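Local atomic coordinates of metallo-beta-lactamase family protein (Thermus thermophilus, PDB entry 2ZO4), a protein that probably acts as a hydrolase of the metallo-beta-lactamase superfamily, working with two zinc ions bound in its active site. Residues A[161-175]-A[178-191]. Residues are numbered along the deposited sequence; the frame is centred on the assembly and turned at random.
Sequences KRLRVLWTPGHADGH and FYLEEEGVLLAGDA. With ZN (zinc ion), chain B; ZN (zinc ion), chain C.
A single carboxylate oxygen, OD2 of Asp-190, bonds two zinc ions at once, and CB of the same aspartate lies over one face of the ring of His-171, which holds one of those zincs through NE2. This is the dinuclear site of the metallo-beta-lactamase fold, with His-171 in the loop of the hairpin 161-167/176-180 and Asp-190 after strand 185-189. The shared oxygen binds unevenly: Asp-190 OD2 is 2.1 Å from the zinc ion of chain C and 2.6 Å from that of chain B, and a water also joins the two metals. The CH-pi contact of Asp-190 CB, 3.5 Å from the centroid of the His-171 ring, packs the two ligands together, while Asn-199 O takes the ND1 hydrogen of His-171. His-70 and His-72 complete the zinc of chain B, which His-171 binds; Asp-74, His-75 and His-233 complete that of chain C.

His-175 belongs to the second shell. Its NE2 accepts the backbone N-H of Asp-190 in a bent bond, with the donor tilted from the ring plane, and its ND1 is hydrogen-bonded to Thr-168 OG1; bonded at both nitrogens, the ring has its rotation set and probably helps position the bridging aspartate.

Farther along, strand 161-167 pairs antiparallel with 178-180 through the hydrogen-bonded pair Arg-164 and Tyr-179. On one face of the sheet Val-165 CG2 lies 4.0 Å from Phe-178 CE1; on the other, Leu-166 CD1 touches Tyr-179 CB and Leu-186 CD1. On the face that carries Tyr-179, Arg-164 bends at chi2 and chi3 (74° and 64°), and its guanidinium edge meets the Glu-181 carboxylate, the planes 54° apart. Two hydrogen bonds make this salt bridge: Arg-164 NE meets Glu-181 OE2 from above the carboxylate plane, and Arg-164 NH2 reaches the syn side of Glu-181 OE1 at 3.1 Å.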
ATOM      1  N   LYS A 161      -8.014 -19.159  12.098  1.00 18.46           N
ATOM      2  CA  LYS A 161      -8.795 -18.572  11.014  1.00 18.29           C
ATOM      3  C   LYS A 161      -8.270 -18.975   9.635  1.00 17.97           C
ATOM      4  O   LYS A 161      -7.120 -19.397   9.493  1.00 17.74           O
ATOM      5  CB  LYS A 161      -8.873 -17.048  11.171  1.00 18.44           C
ATOM      6  CG  LYS A 161      -9.841 -16.619  12.273  1.00 19.30           C
ATOM      7  CD  LYS A 161      -9.616 -15.190  12.718  1.00 20.87           C
ATOM      8  CE  LYS A 161     -10.647 -14.770  13.768  1.00 21.58           C
ATOM      9  NZ  LYS A 161     -10.554 -15.564  15.028  1.00 21.87           N
ATOM     10  N   ARG A 162      -9.137 -18.868   8.631  1.00 17.65           N
ATOM     11  CA  ARG A 162      -8.769 -19.181   7.257  1.00 17.40           C
ATOM     12  C   ARG A 162      -8.848 -17.923   6.400  1.00 16.57           C
ATOM     13  O   ARG A 162      -9.917 -17.325   6.245  1.00 16.11           O
ATOM     14  CB  ARG A 162      -9.655 -20.292   6.694  1.00 17.94           C
ATOM     15  CG  ARG A 162      -9.101 -20.920   5.419  1.00 20.28           C
ATOM     16  CD  ARG A 162      -9.722 -22.284   5.142  1.00 23.74           C
ATOM     17  NE  ARG A 162      -9.462 -22.700   3.765  1.00 26.48           N
ATOM     18  CZ  ARG A 162      -8.573 -23.619   3.395  1.00 27.44           C
ATOM     19  NH1 ARG A 162      -7.849 -24.261   4.299  1.00 28.36           N
ATOM     20  NH2 ARG A 162      -8.421 -23.905   2.107  1.00 27.73           N
ATOM     21  N   LEU A 163      -7.701 -17.533   5.857  1.00 15.72           N
ATOM     22  CA  LEU A 163      -7.552 -16.272   5.141  1.00 15.23           C
ATOM     23  C   LEU A 163      -7.279 -16.516   3.663  1.00 14.42           C
ATOM     24  O   LEU A 163      -6.371 -17.268   3.316  1.00 14.85           O
ATOM     25  CB  LEU A 163      -6.396 -15.464   5.743  1.00 15.21           C
ATOM     26  CG  LEU A 163      -6.599 -14.742   7.079  1.00 15.81           C
ATOM     27  CD1 LEU A 163      -6.751 -15.703   8.252  1.00 16.77           C
ATOM     28  CD2 LEU A 163      -5.440 -13.800   7.324  1.00 15.55           C
ATOM     29  N   ARG A 164      -8.059 -15.876   2.800  1.00 13.10           N
ATOM     30  CA  ARG A 164      -7.838 -15.959   1.363  1.00 11.99           C
ATOM     31  C   ARG A 164      -6.980 -14.786   0.912  1.00 11.21           C
ATOM     32  O   ARG A 164      -7.313 -13.628   1.179  1.00 10.87           O
ATOM     33  CB  ARG A 164      -9.172 -15.960   0.606  1.00 11.71           C
ATOM     34  CG  ARG A 164      -9.045 -16.147  -0.911  1.00 12.05           C
ATOM     35  CD  ARG A 164      -8.705 -17.590  -1.289  1.00 12.65           C
ATOM     36  NE  ARG A 164      -9.785 -18.506  -0.917  1.00 13.33           N
ATOM     37  CZ  ARG A 164      -9.724 -19.835  -0.999  1.00 13.51           C
ATOM     38  NH1 ARG A 164      -8.628 -20.437  -1.446  1.00 12.45           N
ATOM     39  NH2 ARG A 164     -10.770 -20.563  -0.627  1.00 13.08           N
ATOM     40  N   VAL A 165      -5.881 -15.090   0.228  1.00 10.39           N
ATOM     41  CA  VAL A 165      -4.998 -14.057  -0.314  1.00  9.74           C
ATOM     42  C   VAL A 165      -5.577 -13.477  -1.606  1.00  9.69           C
ATOM     43  O   VAL A 165      -5.792 -14.196  -2.589  1.00  9.20           O
ATOM     44  CB  VAL A 165      -3.559 -14.588  -0.542  1.00 10.01           C
ATOM     45  CG1 VAL A 165      -2.640 -13.481  -1.096  1.00  9.45           C
ATOM     46  CG2 VAL A 165      -2.989 -15.136   0.756  1.00  9.41           C
ATOM     47  N   LEU A 166      -5.841 -12.173  -1.590  1.00  9.50           N
ATOM     48  CA  LEU A 166      -6.365 -11.485  -2.766  1.00  9.53           C
ATOM     49  C   LEU A 166      -5.353 -10.481  -3.277  1.00  9.29           C
ATOM     50  O   LEU A 166      -5.159  -9.428  -2.673  1.00  9.24           O
ATOM     51  CB  LEU A 166      -7.684 -10.773  -2.453  1.00  9.34           C
ATOM     52  CG  LEU A 166      -8.815 -11.514  -1.739  1.00 10.17           C
ATOM     53  CD1 LEU A 166      -9.935 -10.533  -1.464  1.00 10.25           C
ATOM     54  CD2 LEU A 166      -9.325 -12.709  -2.553  1.00 11.50           C
ATOM     55  N   TRP A 167      -4.702 -10.823  -4.386  1.00  9.48           N
ATOM     56  CA  TRP A 167      -3.777  -9.922  -5.053  1.00  9.56           C
ATOM     57  C   TRP A 167      -4.565  -8.740  -5.592  1.00  9.53           C
ATOM     58  O   TRP A 167      -5.481  -8.900  -6.412  1.00  9.22           O
ATOM     59  CB  TRP A 167      -3.029 -10.645  -6.175  1.00 10.04           C
ATOM     60  CG  TRP A 167      -2.028  -9.805  -6.926  1.00 10.47           C
ATOM     61  CD1 TRP A 167      -1.183  -8.862  -6.406  1.00 10.97           C
ATOM     62  CD2 TRP A 167      -1.750  -9.859  -8.331  1.00 10.84           C
ATOM     63  NE1 TRP A 167      -0.404  -8.320  -7.404  1.00 10.54           N
ATOM     64  CE2 TRP A 167      -0.730  -8.914  -8.595  1.00 11.23           C
ATOM     65  CE3 TRP A 167      -2.263 -10.616  -9.395  1.00 11.64           C
ATOM     66  CZ2 TRP A 167      -0.214  -8.703  -9.881  1.00 11.36           C
ATOM     67  CZ3 TRP A 167      -1.752 -10.402 -10.679  1.00 11.37           C
ATOM     68  CH2 TRP A 167      -0.739  -9.452 -10.907  1.00 11.56           C
ATOM     69  N   THR A 168      -4.225  -7.560  -5.086  1.00  9.19           N
ATOM     70  CA  THR A 168      -4.919  -6.322  -5.426  1.00  8.99           C
ATOM     71  C   THR A 168      -3.901  -5.236  -5.806  1.00  9.09           C
ATOM     72  O   THR A 168      -3.677  -4.290  -5.036  1.00  9.31           O
ATOM     73  CB  THR A 168      -5.821  -5.850  -4.263  1.00  9.23           C
ATOM     74  OG1 THR A 168      -5.191  -6.156  -3.013  1.00  9.23           O
ATOM     75  CG2 THR A 168      -7.191  -6.546  -4.321  1.00  8.71           C
ATOM     76  N   PRO A 169      -3.279  -5.371  -6.998  1.00  8.77           N
ATOM     77  CA  PRO A 169      -2.259  -4.426  -7.450  1.00  8.90           C
ATOM     78  C   PRO A 169      -2.841  -3.039  -7.732  1.00  8.89           C
ATOM     79  O   PRO A 169      -4.044  -2.912  -7.969  1.00  8.80           O
ATOM     80  CB  PRO A 169      -1.746  -5.062  -8.745  1.00  8.74           C
ATOM     81  CG  PRO A 169      -2.901  -5.873  -9.240  1.00  8.65           C
ATOM     82  CD  PRO A 169      -3.529  -6.422  -8.003  1.00  8.77           C
ATOM     83  N   GLY A 170      -1.988  -2.018  -7.695  1.00  8.91           N
ATOM     84  CA  GLY A 170      -2.409  -0.639  -7.918  1.00  8.89           C
ATOM     85  C   GLY A 170      -1.752   0.298  -6.928  1.00  9.19           C
ATOM     86  O   GLY A 170      -0.860   1.068  -7.286  1.00  9.41           O
ATOM     87  N   HIS A 171      -2.196   0.230  -5.676  1.00  9.38           N
ATOM     88  CA  HIS A 171      -1.556   0.961  -4.591  1.00  9.38           C
ATOM     89  C   HIS A 171      -0.101   0.510  -4.414  1.00  9.27           C
ATOM     90  O   HIS A 171       0.784   1.322  -4.160  1.00  9.18           O
ATOM     91  CB  HIS A 171      -2.338   0.778  -3.293  1.00  9.57           C
ATOM     92  CG  HIS A 171      -1.730   1.485  -2.124  1.00  9.97           C
ATOM     93  ND1 HIS A 171      -1.821   2.849  -1.952  1.00 10.63           N
ATOM     94  CD2 HIS A 171      -1.005   1.023  -1.080  1.00  9.92           C
ATOM     95  CE1 HIS A 171      -1.193   3.195  -0.845  1.00 10.56           C
ATOM     96  NE2 HIS A 171      -0.689   2.106  -0.295  1.00 11.20           N
ATOM     97  N   ALA A 172       0.124  -0.795  -4.539  1.00  9.25           N
ATOM     98  CA  ALA A 172       1.465  -1.366  -4.649  1.00  9.20           C
ATOM     99  C   ALA A 172       1.374  -2.565  -5.574  1.00  9.37           C
ATOM    100  O   ALA A 172       0.306  -3.167  -5.713  1.00  9.55           O
ATOM    101  CB  ALA A 172       2.010  -1.769  -3.280  1.00  9.28           C
ATOM    102  N   ASP A 173       2.488  -2.916  -6.207  1.00  9.61           N
ATOM    103  CA  ASP A 173       2.494  -3.948  -7.251  1.00  9.81           C
ATOM    104  C   ASP A 173       2.052  -5.324  -6.744  1.00  9.50           C
ATOM    105  O   ASP A 173       1.220  -5.980  -7.370  1.00  9.32           O
ATOM    106  CB  ASP A 173       3.872  -4.012  -7.912  1.00  9.79           C
ATOM    107  CG  ASP A 173       4.306  -2.661  -8.465  1.00 11.26           C
ATOM    108  OD1 ASP A 173       3.655  -2.172  -9.410  1.00 11.66           O
ATOM    109  OD2 ASP A 173       5.290  -2.082  -7.949  1.00 13.46           O
ATOM    110  N   GLY A 174       2.605  -5.742  -5.609  1.00  9.40           N
ATOM    111  CA  GLY A 174       2.223  -7.004  -4.974  1.00  9.26           C
ATOM    112  C   GLY A 174       1.386  -6.762  -3.733  1.00  9.24           C
ATOM    113  O   GLY A 174       1.563  -7.425  -2.707  1.00  9.49           O
ATOM    114  N   HIS A 175       0.474  -5.801  -3.814  1.00  9.05           N
ATOM    115  CA  HIS A 175      -0.429  -5.563  -2.707  1.00  8.89           C
ATOM    116  C   HIS A 175      -1.384  -6.744  -2.581  1.00  9.15           C
ATOM    117  O   HIS A 175      -1.959  -7.213  -3.573  1.00  9.18           O
ATOM    118  CB  HIS A 175      -1.195  -4.253  -2.865  1.00  8.71           C
ATOM    119  CG  HIS A 175      -2.037  -3.912  -1.677  1.00  8.35           C
ATOM    120  ND1 HIS A 175      -3.288  -4.450  -1.472  1.00  7.66           N
ATOM    121  CD2 HIS A 175      -1.795  -3.106  -0.616  1.00  8.14           C
ATOM    122  CE1 HIS A 175      -3.785  -3.986  -0.339  1.00  8.33           C
ATOM    123  NE2 HIS A 175      -2.897  -3.170   0.200  1.00  8.23           N
ATOM    124  N   PHE A 178      -6.301  -9.679   2.721  1.00 10.08           N
ATOM    125  CA  PHE A 178      -6.534 -10.977   3.337  1.00 10.24           C
ATOM    126  C   PHE A 178      -8.000 -11.099   3.720  1.00 10.71           C
ATOM    127  O   PHE A 178      -8.509 -10.319   4.529  1.00 10.81           O
ATOM    128  CB  PHE A 178      -5.606 -11.194   4.539  1.00 10.21           C
ATOM    129  CG  PHE A 178      -4.139 -11.149   4.186  1.00 10.13           C
ATOM    130  CD1 PHE A 178      -3.493 -12.279   3.692  1.00  9.64           C
ATOM    131  CD2 PHE A 178      -3.408  -9.966   4.333  1.00 10.46           C
ATOM    132  CE1 PHE A 178      -2.134 -12.239   3.349  1.00 10.45           C
ATOM    133  CE2 PHE A 178      -2.047  -9.914   3.994  1.00 10.09           C
ATOM    134  CZ  PHE A 178      -1.413 -11.053   3.504  1.00 10.01           C
ATOM    135  N   TYR A 179      -8.671 -12.075   3.116  1.00 11.08           N
ATOM    136  CA  TYR A 179     -10.120 -12.215   3.234  1.00 11.72           C
ATOM    137  C   TYR A 179     -10.535 -13.451   4.027  1.00 12.17           C
ATOM    138  O   TYR A 179     -10.171 -14.582   3.685  1.00 11.90           O
ATOM    139  CB  TYR A 179     -10.763 -12.216   1.842  1.00 11.46           C
ATOM    140  CG  TYR A 179     -12.285 -12.171   1.828  1.00 11.75           C
ATOM    141  CD1 TYR A 179     -12.991 -11.273   2.629  1.00 10.77           C
ATOM    142  CD2 TYR A 179     -13.014 -13.011   0.984  1.00 11.12           C
ATOM    143  CE1 TYR A 179     -14.392 -11.228   2.602  1.00 11.34           C
ATOM    144  CE2 TYR A 179     -14.406 -12.976   0.950  1.00 11.42           C
ATOM    145  CZ  TYR A 179     -15.086 -12.077   1.756  1.00 11.52           C
ATOM    146  OH  TYR A 179     -16.461 -12.041   1.718  1.00 12.78           O
ATOM    147  N   LEU A 180     -11.288 -13.209   5.097  1.00 12.93           N
ATOM    148  CA  LEU A 180     -11.869 -14.269   5.915  1.00 13.95           C
ATOM    149  C   LEU A 180     -13.243 -14.583   5.339  1.00 14.35           C
ATOM    150  O   LEU A 180     -14.226 -13.904   5.642  1.00 14.27           O
ATOM    151  CB  LEU A 180     -11.972 -13.831   7.382  1.00 13.94           C
ATOM    152  CG  LEU A 180     -10.687 -13.784   8.222  1.00 14.64           C
ATOM    153  CD1 LEU A 180      -9.730 -12.679   7.766  1.00 14.38           C
ATOM    154  CD2 LEU A 180     -11.036 -13.590   9.680  1.00 14.54           C
ATOM    155  N   GLU A 181     -13.286 -15.611   4.494  1.00 14.98           N
ATOM    156  CA  GLU A 181     -14.431 -15.881   3.630  1.00 15.72           C
ATOM    157  C   GLU A 181     -15.708 -16.244   4.381  1.00 16.22           C
ATOM    158  O   GLU A 181     -16.788 -15.763   4.031  1.00 16.28           O
ATOM    159  CB  GLU A 181     -14.085 -16.967   2.603  1.00 15.72           C
ATOM    160  CG  GLU A 181     -13.057 -16.520   1.569  1.00 15.84           C
ATOM    161  CD  GLU A 181     -12.737 -17.584   0.532  1.00 15.78           C
ATOM    162  OE1 GLU A 181     -12.780 -18.792   0.856  1.00 15.66           O
ATOM    163  OE2 GLU A 181     -12.426 -17.200  -0.612  1.00 15.19           O
ATOM    164  N   GLU A 182     -15.589 -17.081   5.409  1.00 16.56           N
ATOM    165  CA  GLU A 182     -16.764 -17.488   6.175  1.00 17.27           C
ATOM    166  C   GLU A 182     -17.386 -16.293   6.902  1.00 16.44           C
ATOM    167  O   GLU A 182     -18.600 -16.085   6.846  1.00 16.80           O
ATOM    168  CB  GLU A 182     -16.432 -18.616   7.154  1.00 17.26           C
ATOM    169  CG  GLU A 182     -17.670 -19.188   7.850  1.00 18.92           C
ATOM    170  CD  GLU A 182     -17.378 -20.426   8.677  1.00 19.18           C
ATOM    171  OE1 GLU A 182     -16.266 -20.527   9.245  1.00 22.27           O
ATOM    172  OE2 GLU A 182     -18.272 -21.300   8.763  1.00 22.09           O
ATOM    173  N   GLU A 183     -16.536 -15.500   7.549  1.00 15.50           N
ATOM    174  CA  GLU A 183     -16.967 -14.340   8.322  1.00 14.51           C
ATOM    175  C   GLU A 183     -17.328 -13.150   7.428  1.00 13.91           C
ATOM    176  O   GLU A 183     -18.091 -12.264   7.832  1.00 13.69           O
ATOM    177  CB  GLU A 183     -15.875 -13.937   9.323  1.00 14.50           C
ATOM    178  CG  GLU A 183     -15.503 -15.020  10.343  1.00 14.63           C
ATOM    179  CD  GLU A 183     -14.385 -15.958   9.879  1.00 15.22           C
ATOM    180  OE1 GLU A 183     -14.148 -16.084   8.662  1.00 15.52           O
ATOM    181  OE2 GLU A 183     -13.736 -16.581  10.747  1.00 16.36           O
ATOM    182  N   GLY A 184     -16.776 -13.131   6.214  1.00 13.04           N
ATOM    183  CA  GLY A 184     -17.014 -12.042   5.268  1.00 11.96           C
ATOM    184  C   GLY A 184     -16.258 -10.794   5.672  1.00 11.37           C
ATOM    185  O   GLY A 184     -16.648  -9.681   5.328  1.00 11.04           O
ATOM    186  N   VAL A 185     -15.172 -10.993   6.417  1.00 10.89           N
ATOM    187  CA  VAL A 185     -14.359  -9.897   6.931  1.00 10.52           C
ATOM    188  C   VAL A 185     -13.123  -9.746   6.045  1.00 10.33           C
ATOM    189  O   VAL A 185     -12.357 -10.702   5.863  1.00  9.83           O
ATOM    190  CB  VAL A 185     -13.961 -10.131   8.412  1.00 10.63           C
ATOM    191  CG1 VAL A 185     -12.885  -9.135   8.858  1.00 10.59           C
ATOM    192  CG2 VAL A 185     -15.193 -10.035   9.319  1.00 10.27           C
ATOM    193  N   LEU A 186     -12.962  -8.547   5.485  1.00 10.04           N
ATOM    194  CA  LEU A 186     -11.849  -8.239   4.597  1.00  9.78           C
ATOM    195  C   LEU A 186     -10.815  -7.382   5.303  1.00  9.88           C
ATOM    196  O   LEU A 186     -11.130  -6.298   5.798  1.00  9.68           O
ATOM    197  CB  LEU A 186     -12.345  -7.511   3.341  1.00  9.95           C
ATOM    198  CG  LEU A 186     -11.302  -7.018   2.322  1.00  9.64           C
ATOM    199  CD1 LEU A 186     -10.514  -8.176   1.710  1.00  9.30           C
ATOM    200  CD2 LEU A 186     -11.959  -6.184   1.227  1.00  9.47           C
ATOM    201  N   LEU A 187      -9.583  -7.878   5.352  1.00  9.73           N
ATOM    202  CA  LEU A 187      -8.459  -7.086   5.820  1.00  9.77           C
ATOM    203  C   LEU A 187      -7.847  -6.504   4.556  1.00 10.00           C
ATOM    204  O   LEU A 187      -7.046  -7.158   3.877  1.00 10.13           O
ATOM    205  CB  LEU A 187      -7.466  -7.947   6.622  1.00  9.37           C
ATOM    206  CG  LEU A 187      -8.071  -8.717   7.809  1.00  8.92           C
ATOM    207  CD1 LEU A 187      -7.032  -9.624   8.468  1.00  7.95           C
ATOM    208  CD2 LEU A 187      -8.703  -7.771   8.846  1.00  7.81           C
ATOM    209  N   ALA A 188      -8.261  -5.278   4.243  1.00 10.12           N
ATOM    210  CA  ALA A 188      -8.094  -4.699   2.913  1.00 10.27           C
ATOM    211  C   ALA A 188      -6.725  -4.090   2.630  1.00 10.31           C
ATOM    212  O   ALA A 188      -6.416  -3.791   1.479  1.00 10.15           O
ATOM    213  CB  ALA A 188      -9.191  -3.662   2.656  1.00 10.37           C
ATOM    214  N   GLY A 189      -5.910  -3.909   3.668  1.00 10.37           N
ATOM    215  CA  GLY A 189      -4.654  -3.164   3.534  1.00 10.35           C
ATOM    216  C   GLY A 189      -4.951  -1.763   3.033  1.00 10.55           C
ATOM    217  O   GLY A 189      -5.889  -1.125   3.500  1.00 10.22           O
ATOM    218  N   ASP A 190      -4.173  -1.292   2.062  1.00 10.68           N
ATOM    219  CA  ASP A 190      -4.435   0.005   1.452  1.00 11.27           C
ATOM    220  C   ASP A 190      -5.067  -0.088   0.062  1.00 11.59           C
ATOM    221  O   ASP A 190      -4.965   0.847  -0.723  1.00 11.64           O
ATOM    222  CB  ASP A 190      -3.157   0.849   1.391  1.00 11.18           C
ATOM    223  CG  ASP A 190      -2.625   1.228   2.764  1.00 11.51           C
ATOM    224  OD1 ASP A 190      -3.226   0.849   3.794  1.00 11.31           O
ATOM    225  OD2 ASP A 190      -1.580   1.906   2.804  1.00 11.94           O
ATOM    226  N   ALA A 191      -5.717  -1.208  -0.249  1.00 12.19           N
ATOM    227  CA  ALA A 191      -6.425  -1.352  -1.528  1.00 12.67           C
ATOM    228  C   ALA A 191      -7.725  -0.542  -1.522  1.00 13.21           C
ATOM    229  O   ALA A 191      -8.281  -0.214  -2.579  1.00 12.66           O
ATOM    230  CB  ALA A 191      -6.719  -2.827  -1.814  1.00 12.61           C
TER
HETATM  231 ZN    ZN B 318       0.551   1.882   1.368  1.00 14.64          ZN
HETATM  232 ZN    ZN C 319      -0.469   2.429   4.468  1.00 14.23          ZN
HETATM  233  O   HOH W   1     -12.950 -17.963   6.515  1.00 16.38           O
HETATM  234  O   HOH W   2     -10.988 -17.420   3.881  1.00 21.18           O
HETATM  235  O   HOH W   3     -12.131 -18.452   9.643  1.00 25.94           O
HETATM  236  O   HOH W   4       0.869   2.888   3.078  1.00  8.02           O